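PDB 3TOV: glycosyl transferase family 9 from Veillonella parvula, which probably transfers a sugar, perhaps a heptose, from an activated donor to an acceptor glycan, as GT-B enzymes of the heptosyltransferase family do. Local coordinates for residues S39-Y43 against N58-L62. Numbering follows the deposited sequence.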
loop_
_atom_site.group_PDB
_atom_site.type_symbol
_atom_site.label_atom_id
_atom_site.label_comp_id
_atom_site.label_asym_id
_atom_site.label_seq_id
_atom_site.Cartn_x
_atom_site.Cartn_y
_atom_site.Cartn_z
ATOM N N SER A 39 12.095 -19.951 -12.309
ATOM C CA SER A 39 11.524 -20.505 -11.092
ATOM C C SER A 39 10.002 -20.453 -11.123
ATOM O O SER A 39 9.412 -19.551 -11.707
ATOM C CB SER A 39 12.034 -19.735 -9.879
ATOM O OG SER A 39 13.438 -19.566 -9.950
ATOM N N HIS A 40 9.372 -21.440 -10.505
ATOM C CA HIS A 40 7.942 -21.373 -10.276
ATOM C C HIS A 40 7.675 -20.738 -8.915
ATOM O O HIS A 40 8.128 -21.229 -7.874
ATOM C CB HIS A 40 7.293 -22.753 -10.341
ATOM C CG HIS A 40 5.837 -22.735 -9.997
ATOM N ND1 HIS A 40 5.384 -22.662 -8.696
ATOM C CD2 HIS A 40 4.735 -22.745 -10.784
ATOM C CE1 HIS A 40 4.064 -22.639 -8.698
ATOM N NE2 HIS A 40 3.647 -22.692 -9.952
ATOM N N ILE A 41 6.928 -19.646 -8.925
ATOM C CA ILE A 41 6.759 -18.865 -7.715
ATOM C C ILE A 41 5.309 -18.838 -7.305
ATOM O O ILE A 41 4.434 -18.636 -8.142
ATOM C CB ILE A 41 7.242 -17.424 -7.914
ATOM C CG1 ILE A 41 8.751 -17.407 -8.185
ATOM C CG2 ILE A 41 6.902 -16.606 -6.696
ATOM C CD1 ILE A 41 9.303 -16.083 -8.696
ATOM N N THR A 42 5.052 -19.040 -6.018
ATOM C CA THR A 42 3.689 -18.963 -5.516
ATOM C C THR A 42 3.591 -18.098 -4.251
ATOM O O THR A 42 4.429 -18.201 -3.351
ATOM C CB THR A 42 3.056 -20.372 -5.331
ATOM O OG1 THR A 42 2.506 -20.489 -4.018
ATOM C CG2 THR A 42 4.091 -21.476 -5.556
ATOM N N TYR A 43 2.567 -17.236 -4.221
ATOM C CA TYR A 43 2.328 -16.271 -3.141
ATOM C C TYR A 43 1.164 -16.678 -2.255
ATOM O O TYR A 43 0.196 -17.264 -2.720
ATOM C CB TYR A 43 1.978 -14.922 -3.741
ATOM C CG TYR A 43 2.195 -13.722 -2.828
ATOM C CD1 TYR A 43 3.289 -12.894 -3.012
ATOM C CD2 TYR A 43 1.294 -13.398 -1.815
ATOM C CE1 TYR A 43 3.502 -11.795 -2.219
ATOM C CE2 TYR A 43 1.499 -12.295 -1.006
ATOM C CZ TYR A 43 2.615 -11.493 -1.220
ATOM O OH TYR A 43 2.875 -10.379 -0.450
ATOM N N ASN A 58 4.632 -11.210 -11.958
ATOM C CA ASN A 58 5.736 -11.912 -11.329
ATOM C C ASN A 58 5.374 -13.265 -10.696
ATOM O O ASN A 58 6.251 -14.105 -10.447
ATOM C CB ASN A 58 6.422 -10.990 -10.320
ATOM C CG ASN A 58 6.991 -9.746 -10.976
ATOM O OD1 ASN A 58 8.075 -9.780 -11.558
ATOM N ND2 ASN A 58 6.259 -8.639 -10.890
ATOM N N ILE A 59 4.085 -13.487 -10.459
ATOM C CA ILE A 59 3.645 -14.711 -9.794
ATOM C C ILE A 59 3.009 -15.750 -10.731
ATOM O O ILE A 59 2.482 -15.412 -11.795
ATOM C CB ILE A 59 2.715 -14.379 -8.637
ATOM C CG1 ILE A 59 3.479 -13.542 -7.627
ATOM C CG2 ILE A 59 2.216 -15.641 -7.967
ATOM C CD1 ILE A 59 2.665 -13.177 -6.439
ATOM N N ASP A 60 3.090 -17.016 -10.333
ATOM C CA ASP A 60 2.545 -18.118 -11.117
ATOM C C ASP A 60 1.279 -18.610 -10.460
ATOM O O ASP A 60 0.389 -19.143 -11.121
ATOM C CB ASP A 60 3.520 -19.299 -11.158
ATOM C CG ASP A 60 4.834 -18.954 -11.804
ATOM O OD1 ASP A 60 4.825 -18.490 -12.963
ATOM O OD2 ASP A 60 5.874 -19.149 -11.141
ATOM N N GLU A 61 1.218 -18.450 -9.144
ATOM C CA GLU A 61 0.193 -19.098 -8.352
ATOM C C GLU A 61 0.014 -18.339 -7.054
ATOM O O GLU A 61 0.969 -18.124 -6.312
ATOM C CB GLU A 61 0.590 -20.546 -8.059
ATOM C CG GLU A 61 -0.579 -21.516 -7.984
ATOM C CD GLU A 61 -0.727 -22.364 -9.247
ATOM O OE1 GLU A 61 -1.714 -22.170 -9.990
ATOM O OE2 GLU A 61 0.140 -23.234 -9.496
ATOM N N LEU A 62 -1.231 -17.948 -6.796
ATOM C CA LEU A 62 -1.619 -17.193 -5.613
ATOM C C LEU A 62 -2.662 -17.978 -4.819
ATOM O O LEU A 62 -3.703 -18.373 -5.359
ATOM C CB LEU A 62 -2.198 -15.846 -6.049
ATOM C CG LEU A 62 -2.935 -14.968 -5.042
ATOM C CD1 LEU A 62 -2.017 -14.665 -3.913
ATOM C CD2 LEU A 62 -3.383 -13.700 -5.711
HETATM O O HOH W 1 7.466 -20.255 -14.059
#
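Y43, D60 and I41 bury the most surface where the strand starting at H40 meets the edge strand starting at E61. The two run parallel, and T42 pairs with E61 and Y43 with L62. The backbone N of Y43 donates to O of E61 at 2.8 Å. CA of T42 lies 3.0 Å from that same O of E61, a CA-H...O contact.

D60 comes just before its strand, and its side chain does the work of a backbone acceptor. OD2 of D60 takes the amide N of I41 at 2.5 Å, a very short and nearly straight bond. N of D60 donates to O of I41 at 3.0 Å, so D60 binds both polar backbone atoms of I41. N of E61 reaches O of I41 only weakly, at 3.4 Å. OD2 of D60 also forms a salt bridge with R33. CB of D60 sits over one face of the H40 ring, 3.9 Å from its centroid, as a CH-pi contact.

The apolar part gathers at Y43. CB of Y43 touches CD1 of I59 at 3.3 Å and CD1 of L62 at 4.0 Å. The Y43 hydroxyl is hydrogen-bonded to T25.

The contact builds the edge of the N-terminal Rossmann-like sheet of this GT-B fold. Strand 61-65 is outermost, and strand 40-46 lies between it and strand 10-14. Helix 26-35 covers the face carrying I41 and Y43, through L29, L32 and R33. The side chain of I59, in the loop before strand 61-65, also meets L29. On the face of T42 and E61, K87 of helix 70-87 packs against both side chains.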